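PDB 4PXE: ureidoglycolate hydrolase from Arabidopsis thaliana, which hydrolyses (S)-ureidoglycolate to glyoxylate, ammonium and carbon dioxide, a manganese-dependent step of purine breakdown. Local coordinates for residues A[208-211]-A[212-216]; A[395-398]-A[399-402]; A[407-410]-A[411-414]. All blocks are in the same frame, centred on the assembly; numbering follows the deposited sequence.

Interaction 1: residues A[208-211]-A[212-216]; sequences HIEQ and GPILE. With MN (manganese (II) ion), chain C.
Glu210 turns its carboxylate onto the start of helix 214-218, and each oxygen takes one backbone amide. OE2 receives Ile214 N at 2.9 Å through its syn lone pair, in a bent bond. OE1 receives Leu215 N, also at 2.9 Å, but straighter (167°), from the syn side and slightly out of the carboxylate plane. CG is anti to the backbone N (chi1 -180°), and the chain runs out extended, which takes the carboxylate to the amides. A water 2.8 Å from Glu210 OE1 also accepts from Glu216 N. Gly212 lies under the carboxylate, its C 3.0 Å from Glu210 OE2, where any beta carbon would clash. Leu215 adds an apolar flank, with CG 3.3 Å from Glu210 OE1. With an alanine here, the amides of Ile214 and Leu215 would probably be left without their acceptor at the start of the helix. Just upstream, His208 NE2 binds manganese, and its ND1 donates to Ile209 O. The turn thus joins the metal-bearing end of strand 201-209 to helix 214-218, with Glu210 and Leu215 resting on Met372 of strand 369-374 and Phe393 of strand 389-394.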
loop_
_atom_site.group_PDB
_atom_site.type_symbol
_atom_site.label_atom_id
_atom_site.label_comp_id
_atom_site.label_asym_id
_atom_site.label_seq_id
_atom_site.Cartn_x
_atom_site.Cartn_y
_atom_site.Cartn_z
ATOM N N HIS A 208 21.125 -6.097 24.139
ATOM C CA HIS A 208 20.060 -5.443 23.367
ATOM C C HIS A 208 19.504 -4.248 24.131
ATOM O O HIS A 208 19.443 -4.260 25.368
ATOM C CB HIS A 208 18.926 -6.450 23.049
ATOM C CG HIS A 208 18.107 -6.093 21.836
ATOM N ND1 HIS A 208 17.198 -5.056 21.820
ATOM C CD2 HIS A 208 18.070 -6.640 20.596
ATOM C CE1 HIS A 208 16.639 -4.975 20.624
ATOM N NE2 HIS A 208 17.152 -5.925 19.863
ATOM N N ILE A 209 19.097 -3.205 23.412
ATOM C CA ILE A 209 18.362 -2.132 24.080
ATOM C C ILE A 209 17.065 -2.682 24.675
ATOM O O ILE A 209 16.453 -3.606 24.125
ATOM C CB ILE A 209 18.086 -0.936 23.153
ATOM C CG1 ILE A 209 17.205 -1.347 21.961
ATOM C CG2 ILE A 209 19.398 -0.334 22.669
ATOM C CD1 ILE A 209 16.630 -0.148 21.167
ATOM N N GLU A 210 16.642 -2.118 25.800
ATOM C CA GLU A 210 15.459 -2.633 26.480
ATOM C C GLU A 210 14.191 -2.603 25.620
ATOM O O GLU A 210 13.357 -3.507 25.719
ATOM C CB GLU A 210 15.191 -1.828 27.757
ATOM C CG GLU A 210 13.962 -2.321 28.520
ATOM C CD GLU A 210 13.502 -1.374 29.603
ATOM O OE1 GLU A 210 14.359 -0.655 30.158
ATOM O OE2 GLU A 210 12.286 -1.356 29.910
ATOM N N GLN A 211 14.036 -1.560 24.798
ATOM C CA GLN A 211 12.787 -1.319 24.062
ATOM C C GLN A 211 11.615 -1.127 25.022
ATOM O O GLN A 211 10.465 -1.468 24.714
ATOM C CB GLN A 211 12.521 -2.424 23.029
ATOM C CG GLN A 211 13.706 -2.617 22.107
ATOM C CD GLN A 211 13.495 -3.694 21.070
ATOM O OE1 GLN A 211 13.498 -4.885 21.387
ATOM N NE2 GLN A 211 13.369 -3.291 19.811
ATOM N N GLY A 212 11.921 -0.558 26.185
ATOM C CA GLY A 212 10.923 -0.163 27.167
ATOM C C GLY A 212 11.565 0.890 28.053
ATOM O O GLY A 212 12.766 1.143 27.941
ATOM N N PRO A 213 10.775 1.510 28.932
ATOM C CA PRO A 213 11.245 2.653 29.716
ATOM C C PRO A 213 11.668 2.282 31.137
ATOM O O PRO A 213 12.016 3.187 31.886
ATOM C CB PRO A 213 9.998 3.529 29.785
ATOM C CG PRO A 213 8.891 2.516 29.901
ATOM C CD PRO A 213 9.309 1.354 29.011
ATOM N N ILE A 214 11.641 1.004 31.497
ATOM C CA ILE A 214 11.804 0.606 32.895
ATOM C C ILE A 214 13.172 0.950 33.483
ATOM O O ILE A 214 13.249 1.568 34.551
ATOM C CB ILE A 214 11.490 -0.890 33.104
ATOM C CG1 ILE A 214 10.039 -1.192 32.718
ATOM C CG2 ILE A 214 11.787 -1.297 34.550
ATOM C CD1 ILE A 214 9.017 -0.536 33.606
ATOM N N LEU A 215 14.248 0.585 32.796
ATOM C CA LEU A 215 15.579 0.863 33.328
ATOM C C LEU A 215 15.792 2.363 33.439
ATOM O O LEU A 215 16.310 2.850 34.447
ATOM C CB LEU A 215 16.668 0.227 32.459
ATOM C CG LEU A 215 16.692 -1.299 32.409
ATOM C CD1 LEU A 215 17.662 -1.757 31.339
ATOM C CD2 LEU A 215 17.073 -1.900 33.771
ATOM N N GLU A 216 15.382 3.103 32.417
ATOM C CA GLU A 216 15.517 4.548 32.470
ATOM C C GLU A 216 14.712 5.144 33.629
ATOM O O GLU A 216 15.230 5.958 34.402
ATOM C CB GLU A 216 15.086 5.163 31.139
ATOM C CG GLU A 216 15.236 6.669 31.108
ATOM C CD GLU A 216 14.914 7.250 29.764
ATOM O OE1 GLU A 216 13.722 7.321 29.420
ATOM O OE2 GLU A 216 15.879 7.636 29.069
HETATM MN MN MN C . 16.030 -6.484 17.905
HETATM O O HOH W 1 14.984 2.000 29.572
HETATM O O HOH W 2 14.050 -6.718 19.377
HETATM O O HOH W 3 16.195 -8.614 18.538
HETATM O O HOH W 4 14.310 -6.662 16.512
#

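Interaction 2: residues A[395-398]-A[399-402]; sequences PCYK and GYSH. With MN (manganese (II) ion), chain D.
Lys398 uses its aliphatic stem, not its charge, to meet Tyr400, and does the same with a second tyrosine. Its CB sits over the centre of the Tyr400 ring, 3.7 Å from the centroid in a CH-pi contact, and its CG lies over the centre of a face of the Tyr397 ring. Lys398 and Tyr400 run side by side, pointing the same way, with Lys398 CD 3.2 Å from Tyr400 OH. The two tyrosines form an offset edge-to-face pair: Tyr400 presents its edge to the face of Tyr397, the planes at 87° and the centroids 5.8 Å apart. Tyr400 CG is anti to the carbonyl carbon (chi1 -64°), which carries the ring back alongside Lys398. Beneath the rings, two beta turns overlap. Gly399 N donates to Cys396 O at 3.2 Å, closing a type II turn, and Tyr400 N to Tyr397 O at 3.0 Å, closing a type I' turn. Both call for positive phi, at Lys398 in the first and at Lys398 and Gly399, which takes it easily, in the second; Glu216 accepts from Lys398 N. Cys396 SG packs against Gly399 CA at 3.7 Å, a compact side chain for a buried place. The chain then reaches His402, whose NE2 binds manganese at 2.3 Å; Asp103 and Glu138 are fellow ligands. Asn294 O of the second subunit accepts from His402 ND1, and His244 of that subunit stacks on the imidazole.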
loop_
_atom_site.group_PDB
_atom_site.type_symbol
_atom_site.label_atom_id
_atom_site.label_comp_id
_atom_site.label_asym_id
_atom_site.label_seq_id
_atom_site.Cartn_x
_atom_site.Cartn_y
_atom_site.Cartn_z
ATOM N N PRO A 395 19.442 0.605 29.008
ATOM C CA PRO A 395 18.338 1.563 28.908
ATOM C C PRO A 395 18.210 2.165 27.523
ATOM O O PRO A 395 19.174 2.187 26.754
ATOM C CB PRO A 395 18.738 2.666 29.894
ATOM C CG PRO A 395 19.728 2.012 30.822
ATOM C CD PRO A 395 20.471 1.033 29.977
ATOM N N CYS A 396 17.009 2.625 27.206
ATOM C CA CYS A 396 16.840 3.438 26.017
ATOM C C CYS A 396 15.837 4.535 26.310
ATOM O O CYS A 396 14.960 4.386 27.164
ATOM C CB CYS A 396 16.467 2.598 24.781
ATOM S SG CYS A 396 14.892 1.730 24.883
ATOM N N TYR A 397 16.006 5.641 25.597
ATOM C CA TYR A 397 15.279 6.867 25.841
ATOM C C TYR A 397 13.781 6.656 25.689
ATOM O O TYR A 397 13.297 6.313 24.603
ATOM C CB TYR A 397 15.768 7.928 24.858
ATOM C CG TYR A 397 15.146 9.283 25.067
ATOM C CD1 TYR A 397 15.160 9.889 26.317
ATOM C CD2 TYR A 397 14.568 9.972 24.013
ATOM C CE1 TYR A 397 14.585 11.138 26.515
ATOM C CE2 TYR A 397 13.998 11.224 24.205
ATOM C CZ TYR A 397 14.027 11.801 25.455
ATOM O OH TYR A 397 13.452 13.038 25.659
ATOM N N LYS A 398 13.056 6.858 26.788
ATOM C CA LYS A 398 11.589 6.737 26.826
ATOM C C LYS A 398 11.047 5.391 26.342
ATOM O O LYS A 398 9.849 5.244 26.083
ATOM C CB LYS A 398 10.927 7.918 26.110
ATOM C CG LYS A 398 11.339 9.235 26.763
ATOM C CD LYS A 398 10.598 10.437 26.252
ATOM C CE LYS A 398 10.943 11.650 27.109
ATOM N NZ LYS A 398 10.652 11.404 28.543
ATOM N N GLY A 399 11.934 4.405 26.248
ATOM C CA GLY A 399 11.561 3.107 25.725
ATOM C C GLY A 399 11.335 3.044 24.229
ATOM O O GLY A 399 10.981 1.982 23.722
ATOM N N TYR A 400 11.554 4.148 23.520
ATOM C CA TYR A 400 11.195 4.214 22.103
ATOM C C TYR A 400 11.958 3.175 21.291
ATOM O O TYR A 400 13.169 3.015 21.450
ATOM C CB TYR A 400 11.568 5.574 21.513
ATOM C CG TYR A 400 10.869 6.799 22.049
ATOM C CD1 TYR A 400 9.534 6.778 22.432
ATOM C CD2 TYR A 400 11.563 7.997 22.148
ATOM C CE1 TYR A 400 8.904 7.942 22.893
ATOM C CE2 TYR A 400 10.952 9.149 22.604
ATOM C CZ TYR A 400 9.631 9.115 22.975
ATOM O OH TYR A 400 9.039 10.278 23.440
ATOM N N SER A 401 11.252 2.495 20.393
ATOM C CA SER A 401 11.903 1.600 19.452
ATOM C C SER A 401 11.029 1.437 18.209
ATOM O O SER A 401 9.845 1.789 18.222
ATOM C CB SER A 401 12.221 0.257 20.118
ATOM O OG SER A 401 13.130 -0.496 19.337
ATOM N N HIS A 402 11.623 0.938 17.132
ATOM C CA HIS A 402 10.947 0.818 15.834
ATOM C C HIS A 402 10.485 2.170 15.301
ATOM O O HIS A 402 9.470 2.278 14.611
ATOM C CB HIS A 402 9.784 -0.178 15.894
ATOM C CG HIS A 402 10.219 -1.604 15.855
ATOM N ND1 HIS A 402 9.331 -2.659 15.864
ATOM C CD2 HIS A 402 11.456 -2.152 15.808
ATOM C CE1 HIS A 402 10.000 -3.795 15.819
ATOM N NE2 HIS A 402 11.292 -3.517 15.780
HETATM MN MN MN D . 13.057 -4.969 16.123
HETATM O O HOH W 5 14.814 4.749 22.756
HETATM O O HOH W 4 14.310 -6.662 16.512
HETATM O O HOH W 6 12.447 -5.079 17.844
#

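Interaction 3: residues A[407-410]-A[411-414]; sequences YSSP and EDMA
Ser409 meets the amide of Asp412 with its hydroxyl: OG accepts from Asp412 N at 3.0 Å, with an N-H...O angle of 162°. Its OG stands between the backbone N and the carbonyl carbon (chi1 69°), the rotation that swings the oxygen round toward the helix. The backbone carbonyl of the same residue is used as well, since Ser409 O receives Met413 N at 3.0 Å, nearly along the C=O axis. One residue on, Pro410 O receives Ala414 N at 2.9 Å, and the ordinary helical pattern has begun. This is an N-cap: Ser409 is the last residue before helix 410-429, the closing helix of the chain in this M20-family enzyme. A short hydroxyl suits the place because it stands in for the carbonyl that a preceding helical turn would have supplied. Proline suits the next position, where it has no N-H to satisfy and its ring stiffens the first turn. Glu411 and Asp412 then bring negative charge to the start of the helix, where the helix dipole would probably favour it; Glu411 OE2 makes a weak hydrogen bond with Asn415 ND2. Ser408 is held from elsewhere, its OG donating to Pro395 O. The same oxygen touches Asp412 CB at 3.5 Å and Met413 CG at 4.0 Å, so a buried polar group sits among carbons with its proton already engaged. Met413 bends at its last torsion and brings CE to 3.9 Å from Pro410 CA. Flexible and apolar, it fills the space between this turn, Leu20 and Gln21 of helix 17-28, and Ile394 of strand 389-394. Ala414, small enough for its buried site, meets Val15.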
loop_
_atom_site.group_PDB
_atom_site.type_symbol
_atom_site.label_atom_id
_atom_site.label_comp_id
_atom_site.label_asym_id
_atom_site.label_seq_id
_atom_site.Cartn_x
_atom_site.Cartn_y
_atom_site.Cartn_z
ATOM N N TYR A 407 16.883 5.727 20.999
ATOM C CA TYR A 407 18.192 6.228 21.417
ATOM C C TYR A 407 18.699 5.505 22.650
ATOM O O TYR A 407 17.953 5.318 23.613
ATOM C CB TYR A 407 18.115 7.735 21.715
ATOM C CG TYR A 407 19.438 8.330 22.140
ATOM C CD1 TYR A 407 20.365 8.736 21.193
ATOM C CD2 TYR A 407 19.761 8.489 23.491
ATOM C CE1 TYR A 407 21.585 9.282 21.570
ATOM C CE2 TYR A 407 20.978 9.034 23.873
ATOM C CZ TYR A 407 21.883 9.422 22.912
ATOM O OH TYR A 407 23.095 9.947 23.295
ATOM N N SER A 408 19.968 5.110 22.617
ATOM C CA SER A 408 20.680 4.682 23.819
ATOM C C SER A 408 22.001 5.465 23.853
ATOM O O SER A 408 22.639 5.663 22.818
ATOM C CB SER A 408 20.922 3.174 23.794
ATOM O OG SER A 408 21.434 2.733 25.038
ATOM N N SER A 409 22.409 5.931 25.029
ATOM C CA SER A 409 23.589 6.792 25.115
ATOM C C SER A 409 24.881 6.000 24.952
ATOM O O SER A 409 24.894 4.784 25.133
ATOM C CB SER A 409 23.609 7.530 26.460
ATOM O OG SER A 409 23.862 6.622 27.516
ATOM N N PRO A 410 25.980 6.688 24.605
ATOM C CA PRO A 410 27.287 6.027 24.565
ATOM C C PRO A 410 27.630 5.345 25.889
ATOM O O PRO A 410 28.186 4.243 25.868
ATOM C CB PRO A 410 28.248 7.179 24.233
ATOM C CG PRO A 410 27.392 8.094 23.393
ATOM C CD PRO A 410 26.034 8.053 24.047
ATOM N N GLU A 411 27.279 5.958 27.017
ATOM C CA GLU A 411 27.543 5.327 28.313
ATOM C C GLU A 411 26.692 4.083 28.515
ATOM O O GLU A 411 27.184 3.061 29.009
ATOM C CB GLU A 411 27.284 6.284 29.470
ATOM C CG GLU A 411 27.813 5.723 30.763
ATOM C CD GLU A 411 26.967 6.076 31.953
ATOM O OE1 GLU A 411 25.962 6.813 31.802
ATOM O OE2 GLU A 411 27.325 5.612 33.054
ATOM N N ASP A 412 25.416 4.164 28.161
ATOM C CA ASP A 412 24.563 2.992 28.309
ATOM C C ASP A 412 25.075 1.817 27.498
ATOM O O ASP A 412 25.106 0.688 27.992
ATOM C CB ASP A 412 23.111 3.333 28.013
ATOM C CG ASP A 412 22.445 4.022 29.198
ATOM O OD1 ASP A 412 22.901 3.803 30.344
ATOM O OD2 ASP A 412 21.481 4.772 29.010
ATOM N N MET A 413 25.505 2.078 26.267
ATOM C CA MET A 413 26.070 1.027 25.436
ATOM C C MET A 413 27.370 0.488 26.020
ATOM O O MET A 413 27.567 -0.727 26.071
ATOM C CB MET A 413 26.280 1.517 24.005
ATOM C CG MET A 413 24.978 1.855 23.293
ATOM S SD MET A 413 25.200 2.238 21.534
ATOM C CE MET A 413 26.062 3.814 21.634
ATOM N N ALA A 414 28.262 1.382 26.446
ATOM C CA ALA A 414 29.536 0.958 27.013
ATOM C C ALA A 414 29.332 0.079 28.240
ATOM O O ALA A 414 30.045 -0.911 28.410
ATOM C CB ALA A 414 30.389 2.174 27.354
#

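Interactions 1 and 3 both supply acceptors to the amides at a helix start, though only interaction 3 is an N-cap: in interaction 1 a buried carboxylate from the residue just after the strand serves two amides, and a serine hydroxyl one in interaction 3. Interaction 2 has no helix to cap and depends on tight turns and tyrosines, its aromatic end at least partly exposed and its cysteine and histidine buried. Interactions 1 and 2 each carry a manganese ligand and share the water lying between the metals; they are tied by Glu216 OE1 to Lys398 N and Gln211 NE2 to Ser401 OG. Interaction 3 lies farther from the metals and joins 395-402 through Tyr397 N to Tyr407 O.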